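Ribosomal-protein-alanine acetyltransferase (Thermus thermophilus, PDB 2Z10) probably transfers an acetyl group from acetyl-coenzyme A to an amine acceptor. Local coordinates at residues Val130-Asn134 against Arg164-Val168; Met1-Pro5 against Pro85-Leu90; Ala105-Ala109 against Leu183-Tyr188; His12-Leu18 against Asn65-Gly71; Leu18-Leu23 against Leu54-Leu58. All blocks are in the same frame, centred on the assembly; numbering follows the deposited sequence.

Interaction 1. Residues Val130-Asn134 against Arg164-Val168; sequences VDLRN and RDDVV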
# COMPACT_ATOMS: atom_id res chain seq x y z
N VAL A 130 2.59 1.34 11.33
CA VAL A 130 2.15 1.94 12.58
C VAL A 130 2.16 3.45 12.51
O VAL A 130 2.94 4.05 11.80
CB VAL A 130 3.05 1.52 13.73
CG1 VAL A 130 2.93 0.01 13.95
CG2 VAL A 130 4.50 1.85 13.43
N ASP A 131 1.28 4.06 13.29
CA ASP A 131 1.19 5.52 13.32
C ASP A 131 2.52 6.09 13.79
O ASP A 131 3.15 5.57 14.72
CB ASP A 131 0.09 5.91 14.31
CG ASP A 131 -0.36 7.37 14.16
OD1 ASP A 131 0.48 8.28 14.22
OD2 ASP A 131 -1.58 7.57 14.00
N LEU A 132 2.97 7.15 13.13
CA LEU A 132 4.22 7.79 13.52
C LEU A 132 4.13 8.25 14.98
O LEU A 132 5.15 8.42 15.63
CB LEU A 132 4.48 9.01 12.62
CG LEU A 132 5.73 9.85 12.87
CD1 LEU A 132 6.99 9.06 12.61
CD2 LEU A 132 5.67 11.09 11.93
N ARG A 133 2.92 8.45 15.48
CA ARG A 133 2.78 8.89 16.87
C ARG A 133 2.81 7.73 17.86
O ARG A 133 2.92 7.96 19.07
CB ARG A 133 1.47 9.65 17.06
CG ARG A 133 1.36 10.97 16.29
CD ARG A 133 -0.11 11.44 16.32
NE ARG A 133 -0.99 10.34 15.89
CZ ARG A 133 -2.32 10.35 15.96
NH1 ARG A 133 -2.97 11.40 16.44
NH2 ARG A 133 -3.01 9.28 15.58
N ASN A 134 2.70 6.49 17.37
CA ASN A 134 2.69 5.30 18.24
C ASN A 134 4.14 4.88 18.56
O ASN A 134 4.71 3.96 17.95
CB ASN A 134 1.95 4.15 17.55
CG ASN A 134 1.64 3.00 18.48
OD1 ASN A 134 2.16 2.95 19.60
ND2 ASN A 134 0.80 2.06 18.03
N ARG A 164 -2.72 11.45 9.48
CA ARG A 164 -1.69 10.77 10.24
C ARG A 164 -0.67 10.17 9.27
O ARG A 164 -1.01 9.86 8.13
CB ARG A 164 -2.32 9.65 11.09
CG ARG A 164 -3.29 10.20 12.16
CD ARG A 164 -2.55 11.11 13.13
NE ARG A 164 -3.49 11.92 13.92
CZ ARG A 164 -3.27 13.20 14.26
NH1 ARG A 164 -2.14 13.81 13.90
NH2 ARG A 164 -4.19 13.87 14.96
N ASP A 165 0.56 10.04 9.73
CA ASP A 165 1.67 9.45 8.96
C ASP A 165 1.84 8.01 9.42
O ASP A 165 1.71 7.71 10.63
CB ASP A 165 2.97 10.17 9.23
CG ASP A 165 2.94 11.64 8.85
OD1 ASP A 165 2.07 12.07 8.07
OD2 ASP A 165 3.83 12.36 9.34
N ASP A 166 2.14 7.13 8.47
CA ASP A 166 2.34 5.70 8.76
C ASP A 166 3.82 5.34 8.59
O ASP A 166 4.43 5.66 7.55
CB ASP A 166 1.53 4.82 7.80
CG ASP A 166 0.04 4.68 8.17
OD1 ASP A 166 -0.31 4.68 9.36
OD2 ASP A 166 -0.77 4.52 7.24
N VAL A 167 4.42 4.67 9.59
CA VAL A 167 5.80 4.22 9.46
C VAL A 167 5.66 2.79 8.94
O VAL A 167 4.89 1.99 9.51
CB VAL A 167 6.52 4.16 10.85
CG1 VAL A 167 7.93 3.73 10.65
CG2 VAL A 167 6.47 5.55 11.54
N VAL A 168 6.38 2.46 7.88
CA VAL A 168 6.31 1.11 7.33
C VAL A 168 7.54 0.33 7.72
O VAL A 168 8.66 0.84 7.56
CB VAL A 168 6.24 1.14 5.77
CG1 VAL A 168 6.24 -0.32 5.19
CG2 VAL A 168 5.02 1.86 5.36
O HOH W 1 0.81 10.30 12.52

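Interaction 2. Residues Met1-Pro5 against Pro85-Leu90; sequences MWAFP and PEHAKL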
# COMPACT_ATOMS: atom_id res chain seq x y z
N MET A 1 -5.16 -19.06 -3.18
CA MET A 1 -5.28 -18.38 -1.86
C MET A 1 -4.43 -19.10 -0.78
O MET A 1 -4.20 -20.32 -0.85
CB MET A 1 -6.75 -18.37 -1.44
CG MET A 1 -6.99 -18.08 0.01
SD MET A 1 -8.76 -17.91 0.34
CE MET A 1 -8.98 -16.18 -0.02
N TRP A 2 -3.92 -18.35 0.19
CA TRP A 2 -3.19 -18.98 1.28
C TRP A 2 -4.17 -19.47 2.34
O TRP A 2 -5.17 -18.81 2.62
CB TRP A 2 -2.22 -18.01 1.96
CG TRP A 2 -0.99 -17.76 1.18
CD1 TRP A 2 -0.44 -18.58 0.22
CD2 TRP A 2 -0.06 -16.68 1.37
NE1 TRP A 2 0.78 -18.08 -0.18
CE2 TRP A 2 1.04 -16.92 0.51
CE3 TRP A 2 -0.06 -15.54 2.19
CZ2 TRP A 2 2.15 -16.07 0.45
CZ3 TRP A 2 1.06 -14.67 2.12
CH2 TRP A 2 2.14 -14.95 1.26
N ALA A 3 -3.88 -20.63 2.93
CA ALA A 3 -4.71 -21.14 4.01
C ALA A 3 -3.94 -20.97 5.30
O ALA A 3 -2.74 -21.28 5.36
CB ALA A 3 -5.03 -22.61 3.81
N PHE A 4 -4.62 -20.48 6.33
CA PHE A 4 -4.00 -20.33 7.65
C PHE A 4 -4.74 -21.24 8.65
O PHE A 4 -5.88 -21.67 8.39
CB PHE A 4 -4.19 -18.89 8.15
CG PHE A 4 -3.38 -17.88 7.42
CD1 PHE A 4 -2.14 -17.50 7.91
CD2 PHE A 4 -3.86 -17.30 6.24
CE1 PHE A 4 -1.38 -16.52 7.21
CE2 PHE A 4 -3.11 -16.34 5.55
CZ PHE A 4 -1.87 -15.96 6.05
N PRO A 5 -4.10 -21.58 9.77
CA PRO A 5 -4.76 -22.42 10.77
C PRO A 5 -5.86 -21.58 11.45
O PRO A 5 -5.74 -20.34 11.58
CB PRO A 5 -3.68 -22.70 11.78
CG PRO A 5 -2.37 -22.37 11.08
CD PRO A 5 -2.72 -21.25 10.17
N PRO A 85 -0.71 -13.68 -2.05
CA PRO A 85 0.06 -14.87 -2.40
C PRO A 85 0.85 -14.68 -3.67
O PRO A 85 1.95 -15.20 -3.80
CB PRO A 85 -1.00 -15.95 -2.59
CG PRO A 85 -2.10 -15.52 -1.74
CD PRO A 85 -2.14 -14.02 -1.86
N GLU A 86 0.28 -13.94 -4.63
CA GLU A 86 0.98 -13.74 -5.90
C GLU A 86 2.27 -12.96 -5.75
O GLU A 86 3.17 -13.06 -6.59
CB GLU A 86 0.07 -13.05 -6.92
CG GLU A 86 -1.16 -13.90 -7.30
CD GLU A 86 -0.80 -15.25 -7.95
OE1 GLU A 86 -0.22 -15.26 -9.06
OE2 GLU A 86 -1.11 -16.31 -7.34
N HIS A 87 2.39 -12.21 -4.67
CA HIS A 87 3.61 -11.45 -4.44
C HIS A 87 4.31 -11.96 -3.18
O HIS A 87 5.26 -11.35 -2.70
CB HIS A 87 3.27 -9.96 -4.31
CG HIS A 87 2.77 -9.35 -5.59
ND1 HIS A 87 3.57 -9.23 -6.70
CD2 HIS A 87 1.57 -8.83 -5.93
CE1 HIS A 87 2.89 -8.64 -7.68
NE2 HIS A 87 1.67 -8.39 -7.23
N ALA A 88 3.85 -13.10 -2.68
CA ALA A 88 4.39 -13.73 -1.47
C ALA A 88 4.54 -12.72 -0.35
O ALA A 88 5.56 -12.67 0.30
CB ALA A 88 5.74 -14.36 -1.76
N LYS A 89 3.50 -11.92 -0.11
CA LYS A 89 3.60 -10.97 0.98
C LYS A 89 2.28 -10.75 1.69
O LYS A 89 1.21 -11.08 1.17
CB LYS A 89 4.10 -9.64 0.44
CG LYS A 89 3.08 -8.97 -0.46
CD LYS A 89 3.61 -7.63 -0.97
CE LYS A 89 2.55 -6.95 -1.81
NZ LYS A 89 3.01 -5.61 -2.27
N LEU A 90 2.39 -10.23 2.91
CA LEU A 90 1.19 -9.88 3.67
C LEU A 90 1.56 -8.83 4.68
O LEU A 90 2.75 -8.47 4.83
CB LEU A 90 0.59 -11.14 4.36
CG LEU A 90 1.44 -11.90 5.38
CD1 LEU A 90 1.40 -11.27 6.74
CD2 LEU A 90 0.85 -13.31 5.53

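Interaction 3. Residues Ala105-Ala109 against Leu183-Tyr188; sequences ANKEA and LEARLY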
# COMPACT_ATOMS: atom_id res chain seq x y z
N ALA A 105 2.06 -11.85 25.39
CA ALA A 105 1.04 -12.09 24.38
C ALA A 105 1.31 -11.60 22.97
O ALA A 105 1.15 -12.36 21.99
CB ALA A 105 -0.31 -11.52 24.87
N ASN A 106 1.70 -10.33 22.87
CA ASN A 106 1.96 -9.71 21.58
C ASN A 106 3.09 -10.45 20.87
O ASN A 106 2.97 -10.87 19.72
CB ASN A 106 2.34 -8.25 21.80
CG ASN A 106 2.09 -7.38 20.57
OD1 ASN A 106 2.09 -7.87 19.45
ND2 ASN A 106 1.89 -6.08 20.79
N LYS A 107 4.21 -10.63 21.56
CA LYS A 107 5.33 -11.32 20.92
C LYS A 107 5.01 -12.74 20.50
O LYS A 107 5.42 -13.16 19.41
CB LYS A 107 6.56 -11.36 21.83
CG LYS A 107 7.16 -9.99 22.14
CD LYS A 107 8.53 -10.14 22.85
CE LYS A 107 8.36 -10.72 24.25
NZ LYS A 107 7.65 -9.73 25.11
N GLU A 108 4.33 -13.50 21.34
CA GLU A 108 4.07 -14.88 20.92
C GLU A 108 3.04 -14.93 19.80
O GLU A 108 3.14 -15.79 18.94
CB GLU A 108 3.67 -15.79 22.09
CG GLU A 108 3.74 -17.25 21.65
CD GLU A 108 3.57 -18.25 22.77
OE1 GLU A 108 2.62 -18.09 23.57
OE2 GLU A 108 4.38 -19.20 22.83
N ALA A 109 2.07 -14.01 19.80
CA ALA A 109 1.08 -14.01 18.71
C ALA A 109 1.85 -13.77 17.41
O ALA A 109 1.63 -14.48 16.43
CB ALA A 109 0.03 -12.91 18.90
N LEU A 183 13.03 -13.57 19.15
CA LEU A 183 11.74 -13.82 19.78
C LEU A 183 11.80 -15.03 20.70
O LEU A 183 11.27 -14.99 21.79
CB LEU A 183 10.65 -14.05 18.73
CG LEU A 183 10.13 -12.79 18.07
CD1 LEU A 183 9.28 -13.22 16.85
CD2 LEU A 183 9.26 -11.99 19.05
N GLU A 184 12.43 -16.11 20.25
CA GLU A 184 12.49 -17.30 21.08
C GLU A 184 13.28 -17.03 22.37
O GLU A 184 12.90 -17.49 23.45
CB GLU A 184 13.09 -18.48 20.30
CG GLU A 184 12.20 -19.00 19.19
CD GLU A 184 12.78 -20.19 18.46
OE1 GLU A 184 13.98 -20.50 18.65
OE2 GLU A 184 12.03 -20.83 17.69
N ALA A 185 14.36 -16.26 22.27
CA ALA A 185 15.15 -15.95 23.46
C ALA A 185 14.29 -15.19 24.46
O ALA A 185 14.34 -15.46 25.67
CB ALA A 185 16.36 -15.12 23.09
N ARG A 186 13.48 -14.26 23.96
CA ARG A 186 12.62 -13.46 24.84
C ARG A 186 11.40 -14.21 25.36
O ARG A 186 10.92 -13.90 26.43
CB ARG A 186 12.15 -12.20 24.13
CG ARG A 186 13.23 -11.16 23.85
CD ARG A 186 12.67 -9.94 23.10
NE ARG A 186 13.71 -9.06 22.56
CZ ARG A 186 14.46 -8.23 23.28
NH1 ARG A 186 14.29 -8.13 24.60
NH2 ARG A 186 15.40 -7.50 22.69
N LEU A 187 10.91 -15.18 24.62
CA LEU A 187 9.70 -15.91 25.01
C LEU A 187 9.91 -17.20 25.76
O LEU A 187 9.14 -17.53 26.67
CB LEU A 187 8.86 -16.24 23.78
CG LEU A 187 8.12 -15.10 23.07
CD1 LEU A 187 7.65 -15.58 21.70
CD2 LEU A 187 6.92 -14.67 23.92
N TYR A 188 10.95 -17.93 25.37
CA TYR A 188 11.21 -19.24 25.95
C TYR A 188 12.55 -19.39 26.69
O TYR A 188 12.83 -20.54 27.07
CB TYR A 188 11.12 -20.28 24.83
CG TYR A 188 9.92 -20.05 23.91
CD1 TYR A 188 8.62 -20.04 24.41
CD2 TYR A 188 10.10 -19.80 22.54
CE1 TYR A 188 7.52 -19.78 23.57
CE2 TYR A 188 9.00 -19.55 21.69
CZ TYR A 188 7.71 -19.54 22.21
OH TYR A 188 6.63 -19.30 21.37

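Interaction 4. Residues His12-Leu18 against Asn65-Gly71; sequences HVRLEPL and NWAILFG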
# COMPACT_ATOMS: atom_id res chain seq x y z
N HIS A 12 2.45 -19.37 25.93
CA HIS A 12 1.79 -18.37 26.74
C HIS A 12 0.37 -18.05 26.25
O HIS A 12 -0.51 -17.71 27.06
CB HIS A 12 2.60 -17.09 26.70
CG HIS A 12 4.05 -17.27 27.02
ND1 HIS A 12 4.52 -17.32 28.31
CD2 HIS A 12 5.14 -17.34 26.22
CE1 HIS A 12 5.83 -17.41 28.30
NE2 HIS A 12 6.24 -17.41 27.04
N VAL A 13 0.15 -18.13 24.95
CA VAL A 13 -1.17 -17.81 24.42
C VAL A 13 -1.67 -18.85 23.45
O VAL A 13 -0.93 -19.73 23.02
CB VAL A 13 -1.15 -16.46 23.62
CG1 VAL A 13 -0.62 -15.31 24.46
CG2 VAL A 13 -0.29 -16.61 22.36
N ARG A 14 -2.96 -18.78 23.14
CA ARG A 14 -3.49 -19.62 22.10
C ARG A 14 -4.30 -18.65 21.23
O ARG A 14 -4.79 -17.61 21.71
CB ARG A 14 -4.36 -20.75 22.65
CG ARG A 14 -5.53 -20.31 23.43
CD ARG A 14 -6.20 -21.53 24.07
NE ARG A 14 -7.17 -21.12 25.07
CZ ARG A 14 -6.87 -20.43 26.18
NH1 ARG A 14 -5.61 -20.06 26.43
NH2 ARG A 14 -7.82 -20.11 27.04
N LEU A 15 -4.38 -18.95 19.94
CA LEU A 15 -5.12 -18.12 19.01
C LEU A 15 -6.32 -18.90 18.48
O LEU A 15 -6.23 -20.11 18.26
CB LEU A 15 -4.24 -17.72 17.81
CG LEU A 15 -2.91 -17.05 18.12
CD1 LEU A 15 -2.23 -16.60 16.81
CD2 LEU A 15 -3.14 -15.87 19.02
N GLU A 16 -7.44 -18.21 18.28
CA GLU A 16 -8.61 -18.85 17.71
C GLU A 16 -9.24 -17.77 16.81
O GLU A 16 -8.97 -16.57 16.97
CB GLU A 16 -9.56 -19.34 18.83
CG GLU A 16 -10.25 -18.22 19.56
CD GLU A 16 -11.14 -18.75 20.71
OE1 GLU A 16 -11.10 -19.97 20.98
OE2 GLU A 16 -11.86 -17.96 21.33
N PRO A 17 -10.06 -18.16 15.82
CA PRO A 17 -10.66 -17.14 14.94
C PRO A 17 -11.44 -16.07 15.67
O PRO A 17 -12.26 -16.38 16.54
CB PRO A 17 -11.59 -17.95 14.05
CG PRO A 17 -10.97 -19.31 14.05
CD PRO A 17 -10.52 -19.51 15.46
N LEU A 18 -11.17 -14.82 15.33
CA LEU A 18 -11.88 -13.72 15.98
C LEU A 18 -13.34 -13.78 15.52
O LEU A 18 -13.63 -14.06 14.32
CB LEU A 18 -11.26 -12.38 15.57
CG LEU A 18 -11.78 -11.14 16.33
CD1 LEU A 18 -11.36 -11.20 17.77
CD2 LEU A 18 -11.16 -9.89 15.68
N ASN A 65 -8.52 -12.70 10.99
CA ASN A 65 -8.31 -12.23 12.37
C ASN A 65 -8.38 -13.33 13.41
O ASN A 65 -9.19 -14.27 13.30
CB ASN A 65 -9.41 -11.18 12.76
CG ASN A 65 -9.42 -9.98 11.85
OD1 ASN A 65 -8.58 -9.09 11.97
ND2 ASN A 65 -10.43 -9.93 10.93
N TRP A 66 -7.52 -13.23 14.42
CA TRP A 66 -7.59 -14.20 15.51
C TRP A 66 -7.67 -13.46 16.83
O TRP A 66 -7.05 -12.40 17.03
CB TRP A 66 -6.31 -15.06 15.61
CG TRP A 66 -6.12 -16.01 14.49
CD1 TRP A 66 -6.43 -17.34 14.48
CD2 TRP A 66 -5.55 -15.71 13.22
NE1 TRP A 66 -6.08 -17.90 13.26
CE2 TRP A 66 -5.54 -16.91 12.47
CE3 TRP A 66 -5.06 -14.54 12.62
CZ2 TRP A 66 -5.03 -16.97 11.15
CZ3 TRP A 66 -4.57 -14.60 11.33
CH2 TRP A 66 -4.55 -15.81 10.60
N ALA A 67 -8.42 -14.04 17.75
CA ALA A 67 -8.40 -13.53 19.13
C ALA A 67 -7.18 -14.20 19.78
O ALA A 67 -6.88 -15.35 19.51
CB ALA A 67 -9.65 -13.97 19.88
N ILE A 68 -6.48 -13.45 20.63
CA ILE A 68 -5.31 -13.94 21.36
C ILE A 68 -5.84 -14.23 22.76
O ILE A 68 -6.37 -13.33 23.42
CB ILE A 68 -4.25 -12.83 21.48
CG1 ILE A 68 -3.75 -12.43 20.07
CG2 ILE A 68 -3.07 -13.33 22.36
CD1 ILE A 68 -2.99 -11.08 20.07
N LEU A 69 -5.69 -15.48 23.20
CA LEU A 69 -6.16 -15.90 24.52
C LEU A 69 -4.95 -16.06 25.39
O LEU A 69 -4.00 -16.79 25.04
CB LEU A 69 -6.92 -17.23 24.42
CG LEU A 69 -7.99 -17.33 23.34
CD1 LEU A 69 -8.74 -18.66 23.49
CD2 LEU A 69 -8.92 -16.19 23.42
N PHE A 70 -4.99 -15.38 26.53
CA PHE A 70 -3.88 -15.38 27.46
C PHE A 70 -4.53 -15.83 28.75
O PHE A 70 -5.23 -15.04 29.39
CB PHE A 70 -3.33 -13.96 27.60
CG PHE A 70 -2.12 -13.85 28.47
CD1 PHE A 70 -0.94 -14.52 28.14
CD2 PHE A 70 -2.15 -13.07 29.63
CE1 PHE A 70 0.19 -14.43 28.94
CE2 PHE A 70 -1.02 -12.97 30.44
CZ PHE A 70 0.16 -13.66 30.10
N GLY A 71 -4.32 -17.08 29.11
CA GLY A 71 -4.96 -17.59 30.32
C GLY A 71 -6.45 -17.68 30.08
O GLY A 71 -6.88 -18.20 29.05
O HOH W 2 -12.33 -14.93 12.14

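Interaction 5. Residues Leu18-Leu23 against Leu54-Leu58; sequences LALAHL and LEGLL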
# COMPACT_ATOMS: atom_id res chain seq x y z
N LEU A 18 -11.17 -14.82 15.33
CA LEU A 18 -11.88 -13.72 15.98
C LEU A 18 -13.34 -13.78 15.52
O LEU A 18 -13.63 -14.06 14.32
CB LEU A 18 -11.26 -12.38 15.57
CG LEU A 18 -11.78 -11.14 16.33
CD1 LEU A 18 -11.36 -11.20 17.77
CD2 LEU A 18 -11.16 -9.89 15.68
N ALA A 19 -14.25 -13.48 16.46
CA ALA A 19 -15.67 -13.56 16.14
C ALA A 19 -16.48 -12.59 16.97
O ALA A 19 -15.95 -11.99 17.90
CB ALA A 19 -16.18 -14.97 16.38
N LEU A 20 -17.75 -12.43 16.61
CA LEU A 20 -18.60 -11.53 17.39
C LEU A 20 -18.69 -11.99 18.82
O LEU A 20 -18.91 -11.18 19.73
CB LEU A 20 -20.02 -11.46 16.80
CG LEU A 20 -20.15 -10.69 15.49
CD1 LEU A 20 -21.64 -10.76 15.03
CD2 LEU A 20 -19.72 -9.24 15.70
N ALA A 21 -18.50 -13.28 19.05
CA ALA A 21 -18.55 -13.82 20.40
C ALA A 21 -17.48 -13.25 21.29
O ALA A 21 -17.52 -13.41 22.52
CB ALA A 21 -18.43 -15.35 20.39
N HIS A 22 -16.48 -12.61 20.68
CA HIS A 22 -15.40 -12.03 21.46
C HIS A 22 -15.70 -10.61 21.90
O HIS A 22 -14.93 -10.03 22.68
CB HIS A 22 -14.09 -12.02 20.66
CG HIS A 22 -13.53 -13.38 20.45
ND1 HIS A 22 -13.52 -13.99 19.22
CD2 HIS A 22 -13.04 -14.28 21.34
CE1 HIS A 22 -13.04 -15.22 19.36
NE2 HIS A 22 -12.76 -15.42 20.63
N LEU A 23 -16.80 -10.04 21.43
CA LEU A 23 -17.11 -8.67 21.81
C LEU A 23 -17.04 -8.36 23.32
O LEU A 23 -16.54 -7.32 23.71
CB LEU A 23 -18.48 -8.30 21.26
CG LEU A 23 -18.94 -6.86 21.49
CD1 LEU A 23 -17.99 -5.87 20.81
CD2 LEU A 23 -20.34 -6.73 20.92
N LEU A 54 -15.38 -3.90 15.91
CA LEU A 54 -15.12 -5.34 15.71
C LEU A 54 -15.74 -5.81 14.39
O LEU A 54 -15.12 -6.58 13.66
CB LEU A 54 -15.68 -6.16 16.88
CG LEU A 54 -15.59 -7.70 16.83
CD1 LEU A 54 -14.12 -8.10 16.64
CD2 LEU A 54 -16.21 -8.32 18.09
N GLU A 55 -16.96 -5.38 14.08
CA GLU A 55 -17.55 -5.79 12.80
C GLU A 55 -16.67 -5.30 11.63
O GLU A 55 -16.57 -5.98 10.60
CB GLU A 55 -18.95 -5.21 12.65
CG GLU A 55 -19.96 -5.82 13.62
CD GLU A 55 -21.29 -5.06 13.59
OE1 GLU A 55 -21.27 -3.81 13.35
OE2 GLU A 55 -22.33 -5.70 13.81
N GLY A 56 -16.04 -4.14 11.81
CA GLY A 56 -15.17 -3.60 10.78
C GLY A 56 -13.99 -4.54 10.56
O GLY A 56 -13.60 -4.83 9.42
N LEU A 57 -13.39 -5.00 11.65
CA LEU A 57 -12.26 -5.92 11.50
C LEU A 57 -12.68 -7.19 10.76
O LEU A 57 -11.97 -7.67 9.87
CB LEU A 57 -11.72 -6.33 12.86
CG LEU A 57 -11.19 -5.23 13.78
CD1 LEU A 57 -10.80 -5.88 15.14
CD2 LEU A 57 -9.98 -4.56 13.17
N LEU A 58 -13.82 -7.75 11.16
CA LEU A 58 -14.27 -8.99 10.56
C LEU A 58 -14.72 -8.85 9.12
O LEU A 58 -14.72 -9.84 8.38
CB LEU A 58 -15.41 -9.60 11.41
CG LEU A 58 -15.06 -9.79 12.90
CD1 LEU A 58 -16.31 -10.23 13.68
CD2 LEU A 58 -13.96 -10.87 13.07

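Interaction 1. Residues Val130-Asn134 against Arg164-Val168
Where a strand runs out into a turn, its last backbone groups need partners, as at the end of strand 125-131. Val130 and Val167 form an antiparallel hydrogen-bonded pair, Val130 N to Val167 O at 3.0 Å and Val167 N to Val130 O at 2.7 Å. Beyond the non-hydrogen-bonded pair Asp131-Asp166, Leu132 N reaches Asp165 O at 2.9 Å. Asp131 to Asn134 form a type I turn, and Asp131 OD1 accepts from Arg133 N at 2.8 Å, an Asx turn. Asn134 N-caps helix 135-144, a strand-turn-helix junction of the GNAT domain. Asp165 N finds no backbone acceptor in 130-134 and bonds to a water (2.8 Å) that donates to Asp131 OD1 (2.7 Å). Asp131 holds Arg133 in a two-pronged salt bridge, Arg133 NH2 to Asp131 OD2 at 2.7 Å and Arg133 NE to Asp131 OD1 at 3.0 Å. The Arg133 guanidinium stacks on that of Arg164, planes at 23°; both are cationic donors that cannot bond each other, and Asp131 offsets the Arg133 charge. Asp165 OD1 accepts from Lys154 N, Asp166 from Asn155 ND2 and, in a salt bridge, Arg156 NE. On the face opposite Asp131, Val167 packs against Val130 and nearby Leu132.

Interaction 2. Residues Met1-Pro5 against Pro85-Leu90
Aromatic side chains can fasten an irregular terminus, and Trp2 is a clear case: residues 1-5 make no hydrogen bond to 85-90. Its indole makes a CH-pi contact with Pro85: the CB of Pro85 stands 3.8 Å from the centroid of the five-membered ring, 13° off the normal, and Pro85 CG lies 3.8 Å from Trp2 CG. The far end of the indole meets backbone, with Trp2 CH2 3.7 Å from Ala88 C and 3.6 Å from Lys89 N. The platform is the connection between strands 73-84 and 89-96, two antiparallel neighbours in the central sheet of the GNAT fold; Ala88 and Lys89 face Glu84 in a G1 bulge, and Ala88 N bonds to Pro85 O at 3.0 Å. Apolar contacts continue at Leu90, whose CD2 touches Trp2 CZ3 at 3.7 Å and Phe4 CZ at 3.8 Å, the latter at the edge of the phenyl ring. Leu121 backs both aromatic rings, and the Lys89 ammonium is bonded to the Asn155 carbonyl of the second subunit.

Interaction 3. Residues Ala105-Ala109 against Leu183-Tyr188
The axes of helix 105-109 and of residues 183-187, the end of the C-terminal helix 176-187, pass 10.3 Å apart with their directions at 141°, an inclined and roughly antiparallel packing. Backbones approach most closely at two points, Lys107 to Leu183 and Glu108 to Leu187, each with CA atoms 7.0 Å apart. Two leucines one helical turn apart supply the apolar surface. Leu183 CD2 and Leu187 CD2 each lie 3.9 Å from Lys107 CB, and Leu187 CD1 comes within 3.7 Å of Glu108 CA. The aliphatic part of Lys107 extends this cover toward Arg186, with Lys107 CE 4.1 Å from Arg186 CB. At the end of the segment, Tyr188 swings its hydroxyl to Glu108, OH donating to OE2 at 2.7 Å. The same carboxylate accepts from the backbone nitrogens of Arg11, His12 and Val13, and the Leu187 carbonyl takes a bond from the imidazole of His12. This peripheral packing ties the C-terminal helix of the GNAT fold to helix 105-109 and to the chain around His12 and Val13. Its chemistry implies that leucines and methylenes fill the gap between the helices, while one glutamate, bonded to Tyr188 and the Arg11-Val13 backbone, joins three parts of the chain.

Interaction 4. Residues His12-Leu18 against Asn65-Gly71
Val13, Leu15 and Ile68 form the apolar centre on one face, with Phe70 at its side. Leu15 CD2 meets Ile68 CG1 at 3.6 Å, and Val13 CG1 touches Ile68 CG2 at 3.8 Å and sits at the edge of the Phe70 ring, 3.8 Å from CD1. Helix 105-109 covers this face through Ala105 and Ala109. The strands are antiparallel neighbours in the mixed sheet of the GNAT fold, joined in the chain by a helical excursion. Backbone bonds come in pairs: Arg14 N to Leu69 O (2.9 Å) with Leu69 N to Arg14 O (2.8 Å), then Glu16 N to Ala67 O (3.2 Å) with Ala67 N to Glu16 O (2.7 Å). Pro17 and Trp66 form a non-hydrogen-bonded pair, where no backbone bond is expected; just past it Leu18 N donates to Asn65 O at 2.9 Å. Across the other face, Leu18 CD1 touches Ala67 CB at 3.9 Å and Leu69 CD1 lies over the Arg14 guanidinium, whose NH2 reaches Gly71 O at 2.9 Å; Glu16 OE2 binds His22.

Interaction 5. Residues Leu18-Leu23 against Leu54-Leu58
In this GNAT alpha/beta fold the link between strand 13-17 and helix 23-28 packs its leucines on helix 47-59. Leu54, with the most surface covered, is the centre. Its CD1 touches Leu18 CD2 at 3.6 Å, while its CD2 reaches Ala19 O at 3.7 Å and Leu23 CB at 3.9 Å, so one side chain spans the segment from end to end. Leu18 answers from the strand side, and Leu18 CD2 also lies 4.1 Å from Leu57 CD1. Leu58, one turn after Leu54, completes the patch: its CD2 lies 3.9 Å from Leu18 CG, and its CD1 is 4.1 Å from Leu20 CD2. The segment holds its own bend, for His22 N bonds to Ala19 O at 2.9 Å, and the imidazole is held at its other nitrogen by Glu16. Within the bend, Ala19 N donates to His22 ND1 at 2.9 Å.

How the interactions relate
Read from the N terminus, the chain opens interaction 2 with its first residues and closes it only at 85-90, enclosing interactions 4 and 5 on the way. Interaction 5 lies inside interaction 4, and the two share Leu18; together they tie strands 13-17 and 64-70 to helix 47-59. Interaction 2 meets interaction 4 where Pro5 O faces Trp66 NE1 at 3.0 Å. Interaction 3 opens afterwards at 105-109 and closes near the C terminus, so interaction 1, which joins strands 125-131 and 163-172, falls within its span. No loops cross. Interaction 3 reaches back to interaction 4 through Glu108 at His12 and Val13.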